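Local coordinates for uncharacterized protein (Enterococcus faecalis, PDB 3D3Y) that is of unknown function but belongs to the peptidase M16 family, whose active members are metal-dependent peptidases, and may itself bind a metal ion, at residues 25-30 / 111-116; 85-90 / 371-376; 228-233 / 378-383. All blocks are in the same frame, centred on the assembly; numbering follows the deposited sequence.

Interaction 1: 25-30 / 111-116; sequences VRLLVR and DFLKEI
Leu27 holds CG beside its backbone N and anti to the carbonyl carbon (chi1 -63°), and Leu113 does the same (chi1 -62°); the two isobutyl groups thereby reach out from strand and helix and meet across the gap. The contact is a helix-on-sheet packing of the alpha/beta layer type in the N-terminal half of an M16-like chain: strand 24-34 runs inside a mixed sheet between strands 85-95 and 200-207, and helix 105-118 lies over one face of that sheet. CD2 of Leu27 touches CD1 of Leu113 at 3.7 Å, the two side chains crossing at a slant. The same CD1 of Leu113 also approaches Val29 CG2, more loosely, at 4.3 Å. One methyl of the helix thus serves two strand residues, Leu27 and Val29, which are two positions apart and therefore lie on the same face of the sheet. The closest backbone approach is that of Val29 CA and Leu113 CA, 8.8 Å, a gap bridged between the two segments by the leucine and valine side chains. All three touching residues are buried. Leu113 also rests on Met92 of strand 85-95, so it bridges two neighbouring strands, while Val29 packs on Val201 and Ile203 of strand 200-207. Between the two contact residues Leu28 points away from helix 105-118, and its CD2 sits 3.9 Å above the centre of the Arg30 guanidinium plane. On the helix, Glu115 N bonds to Asp111 O at 3.0 Å in the regular alpha-helical pattern. Turned off the contact, Phe112 meets Phe75 edge-to-face and carries Ile116 CG1 over one face of its ring, 3.7 Å above the plane and displaced toward the rim.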
loop_
_atom_site.group_PDB
_atom_site.type_symbol
_atom_site.label_atom_id
_atom_site.label_comp_id
_atom_site.label_asym_id
_atom_site.label_seq_id
_atom_site.Cartn_x
_atom_site.Cartn_y
_atom_site.Cartn_z
ATOM N N VAL A 25 6.383 7.952 20.999
ATOM C CA VAL A 25 5.635 8.902 20.188
ATOM C C VAL A 25 5.958 8.585 18.727
ATOM O O VAL A 25 7.124 8.494 18.355
ATOM C CB VAL A 25 6.019 10.334 20.515
ATOM C CG1 VAL A 25 5.280 11.310 19.591
ATOM C CG2 VAL A 25 5.685 10.646 21.992
ATOM N N ARG A 26 4.923 8.340 17.926
ATOM C CA ARG A 26 5.121 8.062 16.521
ATOM C C ARG A 26 4.858 9.352 15.789
ATOM O O ARG A 26 3.918 10.094 16.136
ATOM C CB ARG A 26 4.115 7.037 16.041
ATOM C CG ARG A 26 4.037 5.825 16.889
ATOM C CD ARG A 26 4.767 4.703 16.238
ATOM N NE ARG A 26 4.847 3.551 17.129
ATOM C CZ ARG A 26 5.703 2.551 16.944
ATOM N NH1 ARG A 26 6.521 2.585 15.883
ATOM N NH2 ARG A 26 5.742 1.539 17.813
ATOM N N LEU A 27 5.675 9.595 14.770
ATOM C CA LEU A 27 5.509 10.718 13.871
ATOM C C LEU A 27 5.460 10.210 12.444
ATOM O O LEU A 27 6.214 9.287 12.061
ATOM C CB LEU A 27 6.678 11.701 13.989
ATOM C CG LEU A 27 6.934 12.423 15.317
ATOM C CD1 LEU A 27 7.814 11.559 16.198
ATOM C CD2 LEU A 27 7.620 13.735 15.021
ATOM N N LEU A 28 4.572 10.816 11.659
ATOM C CA LEU A 28 4.421 10.482 10.242
ATOM C C LEU A 28 4.265 11.765 9.482
ATOM O O LEU A 28 3.379 12.575 9.800
ATOM C CB LEU A 28 3.220 9.565 10.024
ATOM C CG LEU A 28 2.752 9.323 8.576
ATOM C CD1 LEU A 28 3.793 8.506 7.741
ATOM C CD2 LEU A 28 1.382 8.642 8.645
ATOM N N VAL A 29 5.144 11.973 8.502
ATOM C CA VAL A 29 4.949 13.035 7.533
ATOM C C VAL A 29 4.597 12.375 6.194
ATOM O O VAL A 29 5.421 11.609 5.626
ATOM C CB VAL A 29 6.187 13.902 7.382
ATOM C CG1 VAL A 29 5.875 15.124 6.488
ATOM C CG2 VAL A 29 6.697 14.347 8.770
ATOM N N ARG A 30 3.375 12.631 5.718
ATOM C CA ARG A 30 2.914 11.967 4.500
ATOM C C ARG A 30 2.669 12.968 3.364
ATOM O O ARG A 30 1.816 13.879 3.481
ATOM C CB ARG A 30 1.703 11.061 4.774
ATOM C CG ARG A 30 1.157 10.359 3.509
ATOM C CD ARG A 30 0.255 9.138 3.821
ATOM N NE ARG A 30 1.009 8.012 4.370
ATOM C CZ ARG A 30 0.485 7.054 5.139
ATOM N NH1 ARG A 30 -0.815 7.065 5.471
ATOM N NH2 ARG A 30 1.269 6.064 5.565
ATOM N N ASP A 111 13.333 19.043 14.798
ATOM C CA ASP A 111 14.557 19.563 14.197
ATOM C C ASP A 111 15.151 18.527 13.240
ATOM O O ASP A 111 15.600 18.866 12.151
ATOM C CB ASP A 111 15.579 19.973 15.275
ATOM C CG ASP A 111 16.893 20.505 14.677
ATOM O OD1 ASP A 111 16.891 21.655 14.198
ATOM O OD2 ASP A 111 17.927 19.791 14.701
ATOM N N PHE A 112 15.149 17.262 13.643
ATOM C CA PHE A 112 15.704 16.211 12.768
ATOM C C PHE A 112 14.901 16.067 11.478
ATOM O O PHE A 112 15.473 15.976 10.373
ATOM C CB PHE A 112 15.737 14.866 13.487
ATOM C CG PHE A 112 16.334 13.762 12.659
ATOM C CD1 PHE A 112 17.708 13.703 12.459
ATOM C CD2 PHE A 112 15.520 12.794 12.085
ATOM C CE1 PHE A 112 18.276 12.661 11.689
ATOM C CE2 PHE A 112 16.072 11.734 11.331
ATOM C CZ PHE A 112 17.453 11.675 11.132
ATOM N N LEU A 113 13.580 16.048 11.607
ATOM C CA LEU A 113 12.716 16.119 10.434
ATOM C C LEU A 113 13.014 17.330 9.546
ATOM O O LEU A 113 13.014 17.227 8.306
ATOM C CB LEU A 113 11.239 16.091 10.819
ATOM C CG LEU A 113 10.721 14.834 11.532
ATOM C CD1 LEU A 113 9.343 15.142 12.037
ATOM C CD2 LEU A 113 10.742 13.643 10.558
ATOM N N LYS A 114 13.240 18.495 10.158
ATOM C CA LYS A 114 13.505 19.681 9.357
ATOM C C LYS A 114 14.767 19.468 8.507
ATOM O O LYS A 114 14.830 19.920 7.323
ATOM C CB LYS A 114 13.663 20.915 10.260
ATOM C CG LYS A 114 13.803 22.209 9.507
ATOM C CD LYS A 114 13.964 23.390 10.453
ATOM C CE LYS A 114 13.835 24.689 9.658
ATOM N NZ LYS A 114 14.318 25.907 10.393
ATOM N N GLU A 115 15.779 18.838 9.128
ATOM C CA GLU A 115 17.047 18.516 8.451
ATOM C C GLU A 115 16.801 17.580 7.284
ATOM O O GLU A 115 17.205 17.866 6.125
ATOM C CB GLU A 115 18.073 17.915 9.428
ATOM C CG GLU A 115 18.701 18.946 10.426
ATOM C CD GLU A 115 19.605 19.996 9.729
ATOM O OE1 GLU A 115 20.155 19.727 8.628
ATOM O OE2 GLU A 115 19.755 21.111 10.286
ATOM N N ILE A 116 16.117 16.477 7.568
ATOM C CA ILE A 116 15.793 15.492 6.518
ATOM C C ILE A 116 14.994 16.089 5.337
ATOM O O ILE A 116 15.317 15.866 4.169
ATOM C CB ILE A 116 15.044 14.288 7.109
ATOM C CG1 ILE A 116 15.968 13.523 8.089
ATOM C CG2 ILE A 116 14.470 13.383 5.963
ATOM C CD1 ILE A 116 17.336 13.092 7.487
#

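Interaction 2: 85-90 / 371-376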
loop_
_atom_site.group_PDB
_atom_site.type_symbol
_atom_site.label_atom_id
_atom_site.label_comp_id
_atom_site.label_asym_id
_atom_site.label_seq_id
_atom_site.Cartn_x
_atom_site.Cartn_y
_atom_site.Cartn_z
ATOM N N GLN A 85 -3.827 7.485 -5.610
ATOM C CA GLN A 85 -2.824 8.314 -4.893
ATOM C C GLN A 85 -1.522 7.548 -4.724
ATOM O O GLN A 85 -1.500 6.311 -4.708
ATOM C CB GLN A 85 -3.358 8.724 -3.514
ATOM C CG GLN A 85 -4.506 9.710 -3.579
ATOM C CD GLN A 85 -5.172 9.953 -2.236
ATOM O OE1 GLN A 85 -4.709 9.479 -1.197
ATOM N NE2 GLN A 85 -6.278 10.708 -2.254
ATOM N N HIS A 86 -0.426 8.289 -4.636
ATOM C CA HIS A 86 0.862 7.689 -4.333
ATOM C C HIS A 86 1.378 8.483 -3.122
ATOM O O HIS A 86 1.323 9.743 -3.095
ATOM C CB HIS A 86 1.823 7.769 -5.550
ATOM C CG HIS A 86 3.061 6.933 -5.397
ATOM N ND1 HIS A 86 4.228 7.422 -4.851
ATOM C CD2 HIS A 86 3.298 5.632 -5.689
ATOM C CE1 HIS A 86 5.138 6.459 -4.822
ATOM N NE2 HIS A 86 4.596 5.359 -5.325
ATOM N N TRP A 87 1.804 7.746 -2.101
ATOM C CA TRP A 87 2.137 8.326 -0.810
ATOM C C TRP A 87 3.651 8.196 -0.577
ATOM O O TRP A 87 4.226 7.142 -0.803
ATOM C CB TRP A 87 1.393 7.554 0.309
ATOM C CG TRP A 87 -0.148 7.558 0.280
ATOM C CD1 TRP A 87 -0.984 8.338 -0.496
ATOM C CD2 TRP A 87 -0.996 6.797 1.143
ATOM N NE1 TRP A 87 -2.321 8.058 -0.180
ATOM C CE2 TRP A 87 -2.343 7.123 0.824
ATOM C CE3 TRP A 87 -0.744 5.859 2.172
ATOM C CZ2 TRP A 87 -3.435 6.544 1.494
ATOM C CZ3 TRP A 87 -1.848 5.270 2.842
ATOM C CH2 TRP A 87 -3.173 5.617 2.489
ATOM N N PHE A 88 4.272 9.257 -0.062
ATOM C CA PHE A 88 5.699 9.282 0.287
ATOM C C PHE A 88 5.699 9.522 1.793
ATOM O O PHE A 88 5.184 10.535 2.266
ATOM C CB PHE A 88 6.377 10.400 -0.477
ATOM C CG PHE A 88 7.852 10.562 -0.212
ATOM C CD1 PHE A 88 8.782 10.149 -1.174
ATOM C CD2 PHE A 88 8.319 11.208 0.951
ATOM C CE1 PHE A 88 10.150 10.366 -0.980
ATOM C CE2 PHE A 88 9.695 11.416 1.176
ATOM C CZ PHE A 88 10.622 10.978 0.201
ATOM N N ASN A 89 6.249 8.565 2.536
ATOM C CA ASN A 89 5.981 8.443 3.975
ATOM C C ASN A 89 7.245 8.507 4.815
ATOM O O ASN A 89 8.083 7.610 4.730
ATOM C CB ASN A 89 5.346 7.067 4.239
ATOM C CG ASN A 89 4.167 6.766 3.324
ATOM O OD1 ASN A 89 3.227 7.542 3.262
ATOM N ND2 ASN A 89 4.211 5.624 2.626
ATOM N N ILE A 90 7.371 9.533 5.647
ATOM C CA ILE A 90 8.542 9.641 6.527
ATOM C C ILE A 90 8.037 9.335 7.916
ATOM O O ILE A 90 7.105 9.983 8.411
ATOM C CB ILE A 90 9.138 11.057 6.502
ATOM C CG1 ILE A 90 9.591 11.422 5.076
ATOM C CG2 ILE A 90 10.299 11.199 7.508
ATOM C CD1 ILE A 90 9.923 12.932 4.936
ATOM N N TRP A 371 -3.120 2.086 13.831
ATOM C CA TRP A 371 -3.930 3.192 14.317
ATOM C C TRP A 371 -3.676 4.429 13.434
ATOM O O TRP A 371 -4.624 4.992 12.878
ATOM C CB TRP A 371 -3.656 3.452 15.804
ATOM C CG TRP A 371 -4.582 4.446 16.452
ATOM C CD1 TRP A 371 -5.514 5.231 15.829
ATOM C CD2 TRP A 371 -4.635 4.799 17.845
ATOM N NE1 TRP A 371 -6.160 6.032 16.747
ATOM C CE2 TRP A 371 -5.636 5.792 17.990
ATOM C CE3 TRP A 371 -3.940 4.369 18.989
ATOM C CZ2 TRP A 371 -5.964 6.356 19.233
ATOM C CZ3 TRP A 371 -4.258 4.935 20.215
ATOM C CH2 TRP A 371 -5.260 5.920 20.329
ATOM N N LEU A 372 -2.410 4.804 13.250
ATOM C CA LEU A 372 -2.067 5.906 12.317
ATOM C C LEU A 372 -2.701 5.777 10.929
ATOM O O LEU A 372 -3.250 6.750 10.429
ATOM C CB LEU A 372 -0.548 6.142 12.199
ATOM C CG LEU A 372 0.189 6.905 13.294
ATOM C CD1 LEU A 372 1.709 6.818 13.068
ATOM C CD2 LEU A 372 -0.234 8.379 13.430
ATOM N N GLU A 373 -2.654 4.583 10.333
ATOM C CA GLU A 373 -3.304 4.320 9.037
ATOM C C GLU A 373 -4.829 4.485 9.060
ATOM O O GLU A 373 -5.397 5.021 8.111
ATOM C CB GLU A 373 -2.938 2.946 8.449
ATOM C CG GLU A 373 -1.448 2.741 8.137
ATOM C CD GLU A 373 -0.873 3.814 7.190
ATOM O OE1 GLU A 373 -1.620 4.365 6.350
ATOM O OE2 GLU A 373 0.321 4.120 7.304
ATOM N N LYS A 374 -5.491 4.003 10.118
ATOM C CA LYS A 374 -6.925 4.248 10.304
ATOM C C LYS A 374 -7.192 5.750 10.374
ATOM O O LYS A 374 -8.130 6.235 9.754
ATOM C CB LYS A 374 -7.464 3.561 11.576
ATOM C CG LYS A 374 -7.485 2.042 11.490
ATOM C CD LYS A 374 -8.117 1.352 12.728
ATOM C CE LYS A 374 -8.110 -0.174 12.510
ATOM N NZ LYS A 374 -8.372 -0.969 13.756
ATOM N N GLU A 375 -6.374 6.473 11.130
ATOM C CA GLU A 375 -6.521 7.931 11.256
ATOM C C GLU A 375 -6.369 8.624 9.902
ATOM O O GLU A 375 -7.120 9.543 9.574
ATOM C CB GLU A 375 -5.511 8.514 12.253
ATOM C CG GLU A 375 -5.761 8.138 13.713
ATOM C CD GLU A 375 -6.945 8.874 14.338
ATOM O OE1 GLU A 375 -7.500 9.806 13.708
ATOM O OE2 GLU A 375 -7.320 8.518 15.480
ATOM N N TYR A 376 -5.399 8.170 9.108
ATOM C CA TYR A 376 -5.207 8.750 7.798
ATOM C C TYR A 376 -6.417 8.531 6.892
ATOM O O TYR A 376 -6.933 9.489 6.302
ATOM C CB TYR A 376 -3.910 8.252 7.164
ATOM C CG TYR A 376 -3.476 9.104 5.997
ATOM C CD1 TYR A 376 -2.872 10.328 6.199
ATOM C CD2 TYR A 376 -3.683 8.680 4.683
ATOM C CE1 TYR A 376 -2.478 11.132 5.128
ATOM C CE2 TYR A 376 -3.296 9.471 3.603
ATOM C CZ TYR A 376 -2.676 10.688 3.832
ATOM O OH TYR A 376 -2.265 11.454 2.762
#
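Trp87 and Tyr376 form a T-shaped pair, the tyrosine presenting its edge to the face of the indole. The ring of Tyr376 is swung anti to its own backbone N (chi1 -164°), which carries it from the helix to the sheet; Trp87 instead has CG anti to the carbonyl carbon, beside its N (chi1 -61°). The tyrosine ring and the six-membered ring of Trp87 have centroids 4.9 Å apart and planes at 72°. Tyr376 CE2 comes down near the indole rim, 3.6 Å from Trp87 CZ2, with Tyr376 CD2 3.8 Å from Trp87 CH2. A bond within the strand helps fix the turn of the indole: Trp87 NE1 donates to Gln85 OE1 at 3.0 Å, almost straight, in the ring plane and onto a lone pair in the carbonyl plane; the same OE1 also accepts from Asn32 ND2. Glu373 bends at chi2, bringing OE1 obliquely to within 3.6 Å of Trp87 CZ3. Its carboxylate lies nearly parallel to the indole, and OE2 is salt-bridged to Arg30. The hydroxyl of Tyr376 is hydrogen-bonded to Asn32, so both helix residues have polar partners on strand 24-34. A helix from the C-terminal half lying against the sheet of the N-terminal half is consistent with the two-part fold of M16-type chains.

Interaction 3: 228-233 / 378-383; sequences EGKAAI and NELMPQ
Lys230 lays the outer part of its aliphatic chain across the Leu380 side chain, the two crossing at about a right angle. The touch is tight: Lys230 CD stands 3.4 Å from Leu380 CD2, closer than carbons usually pack, and Lys230 CE follows at 3.8 Å from the same CD2. The lysine is extended through its middle torsions and bends only at the end (chi4 74°), where NZ turns off to a salt bridge with Asp202. Its charge may also be felt by Glu379, whose OE2 lies 5.2 Å from Lys230 NZ without contact. The second branch of Leu380 works separately: CD1 meets Ile233 CD1 at 3.8 Å, again nearly at right angles, so the leucine fork is shared between two residues of the loop. This loop, between helix 211-219 and strand 244-251, connects the two sheet-bearing halves of the M16-like chain, and it is met here by the C-terminal end of helix 368-380. In Ile233, chi1 (-179°) directs CG1 to the leucine side and an unusual chi2 of 124° sets CD1 against it, while the other branch, CG2, turns to Met381. Met381, a selenomethionine, is the first residue past the helix to leave helical backbone angles. Its SE lies 4.1 Å from Ile233 CG2. The backbones stay well apart, Ile233 CA and Leu380 CA being 8.2 Å from each other. Gln85, at the start of strand 85-95, touches both Ile233 and Leu380. Beyond the isoleucine, the side chain of Met381 packs on Phe234, Tyr267 and Phe311, and the backbone O of Met381 is hydrogen-bonded to Thr384 OG1.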
loop_
_atom_site.group_PDB
_atom_site.type_symbol
_atom_site.label_atom_id
_atom_site.label_comp_id
_atom_site.label_asym_id
_atom_site.label_seq_id
_atom_site.Cartn_x
_atom_site.Cartn_y
_atom_site.Cartn_z
ATOM N N GLU A 228 -4.997 22.698 -1.322
ATOM C CA GLU A 228 -5.515 21.886 -0.219
ATOM C C GLU A 228 -6.137 20.551 -0.691
ATOM O O GLU A 228 -6.000 19.519 -0.018
ATOM C CB GLU A 228 -6.523 22.709 0.589
ATOM C CG GLU A 228 -6.992 22.049 1.869
ATOM C CD GLU A 228 -5.995 22.144 3.021
ATOM O OE1 GLU A 228 -5.433 23.228 3.287
ATOM O OE2 GLU A 228 -5.811 21.123 3.691
ATOM N N GLY A 229 -6.794 20.572 -1.848
ATOM C CA GLY A 229 -7.418 19.377 -2.422
ATOM C C GLY A 229 -6.440 18.265 -2.800
ATOM O O GLY A 229 -5.464 18.490 -3.508
ATOM N N LYS A 230 -6.706 17.049 -2.340
ATOM C CA LYS A 230 -5.920 15.887 -2.780
ATOM C C LYS A 230 -6.490 15.301 -4.084
ATOM O O LYS A 230 -7.655 15.522 -4.410
ATOM C CB LYS A 230 -5.941 14.811 -1.693
ATOM C CG LYS A 230 -5.170 15.208 -0.423
ATOM C CD LYS A 230 -5.155 14.075 0.589
ATOM C CE LYS A 230 -4.291 14.406 1.790
ATOM N NZ LYS A 230 -4.926 15.401 2.709
ATOM N N ALA A 231 -5.669 14.562 -4.818
ATOM C CA ALA A 231 -6.162 13.672 -5.886
ATOM C C ALA A 231 -7.334 12.805 -5.371
ATOM O O ALA A 231 -7.373 12.446 -4.182
ATOM C CB ALA A 231 -5.031 12.761 -6.384
ATOM N N ALA A 232 -8.261 12.446 -6.265
ATOM C CA ALA A 232 -9.332 11.511 -5.924
ATOM C C ALA A 232 -8.706 10.216 -5.433
ATOM O O ALA A 232 -7.723 9.744 -6.001
ATOM C CB ALA A 232 -10.211 11.258 -7.101
ATOM N N ILE A 233 -9.226 9.656 -4.350
ATOM C CA ILE A 233 -8.588 8.456 -3.836
ATOM C C ILE A 233 -8.902 7.210 -4.693
ATOM O O ILE A 233 -8.010 6.396 -4.956
ATOM C CB ILE A 233 -8.848 8.202 -2.325
ATOM C CG1 ILE A 233 -8.099 6.923 -1.912
ATOM C CG2 ILE A 233 -10.325 8.095 -2.018
ATOM C CD1 ILE A 233 -7.126 7.028 -0.787
ATOM N N ASN A 378 -9.458 7.877 7.729
ATOM C CA ASN A 378 -10.483 8.689 8.365
ATOM C C ASN A 378 -10.437 10.160 7.978
ATOM O O ASN A 378 -11.475 10.799 7.797
ATOM C CB ASN A 378 -10.246 8.621 9.851
ATOM C CG ASN A 378 -11.458 8.288 10.581
ATOM O OD1 ASN A 378 -12.289 9.159 10.813
ATOM N ND2 ASN A 378 -11.610 7.001 10.950
ATOM N N GLU A 379 -9.221 10.683 7.899
ATOM C CA GLU A 379 -8.965 12.054 7.499
ATOM C C GLU A 379 -9.382 12.258 6.048
ATOM O O GLU A 379 -10.042 13.227 5.727
ATOM C CB GLU A 379 -7.477 12.380 7.675
ATOM C CG GLU A 379 -7.026 13.712 7.079
ATOM C CD GLU A 379 -7.689 14.910 7.743
ATOM O OE1 GLU A 379 -8.181 14.775 8.890
ATOM O OE2 GLU A 379 -7.705 15.995 7.105
ATOM N N LEU A 380 -9.010 11.323 5.184
ATOM C CA LEU A 380 -9.429 11.362 3.785
ATOM C C LEU A 380 -10.944 11.255 3.618
ATOM O O LEU A 380 -11.576 12.077 2.949
ATOM C CB LEU A 380 -8.733 10.254 2.994
ATOM C CG LEU A 380 -7.207 10.293 3.027
ATOM C CD1 LEU A 380 -6.630 9.033 2.433
ATOM C CD2 LEU A 380 -6.654 11.508 2.308
HETATM N N MSE A 381 -11.538 10.257 4.257
HETATM C CA MSE A 381 -12.938 9.973 4.042
HETATM C C MSE A 381 -13.699 9.939 5.329
HETATM O O MSE A 381 -13.967 8.856 5.872
HETATM C CB MSE A 381 -13.082 8.661 3.308
HETATM C CG MSE A 381 -12.330 8.651 2.020
HETATM SE SE MSE A 381 -12.573 6.930 1.258
HETATM C CE MSE A 381 -11.025 5.991 1.850
ATOM N N PRO A 382 -14.090 11.132 5.799
ATOM C CA PRO A 382 -14.593 11.379 7.146
ATOM C C PRO A 382 -15.855 10.626 7.498
ATOM O O PRO A 382 -16.153 10.448 8.674
ATOM C CB PRO A 382 -14.880 12.892 7.148
ATOM C CG PRO A 382 -14.072 13.439 6.038
ATOM C CD PRO A 382 -14.078 12.367 4.998
ATOM N N GLN A 383 -16.620 10.204 6.515
ATOM C CA GLN A 383 -17.883 9.591 6.878
ATOM C C GLN A 383 -17.999 8.147 6.486
ATOM O O GLN A 383 -19.089 7.592 6.405
ATOM C CB GLN A 383 -19.075 10.471 6.474
ATOM C CG GLN A 383 -19.296 11.608 7.523
ATOM C CD GLN A 383 -20.132 12.779 7.027
ATOM O OE1 GLN A 383 -21.366 12.677 6.869
ATOM N NE2 GLN A 383 -19.468 13.924 6.822
#

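How the interactions relate
Interactions 1 and 2, with centres 14 Å apart, use neighbouring strands of one sheet. Arg30, in segment 25-30 but outside the leucine contact, reaches interaction 2: besides its salt bridge to Glu373, Arg30 CD packs 3.3 Å from Tyr376 CZ, and Arg30 NH1 lies 3.3 Å from Trp87 CZ3. Interactions 2 and 3, 11 Å apart between centres, share helix 368-380 and are tied where Gln85 NE2 lies 2.8 Å from Ala231 O. Interactions 1 and 3 do not touch; their nearest atoms are about 6 Å apart. Helix 368-380 thus reaches both the sheet and the connecting loop, while interaction 1 fastens a different helix to the sheet. The three contacts contain no metal or ligand.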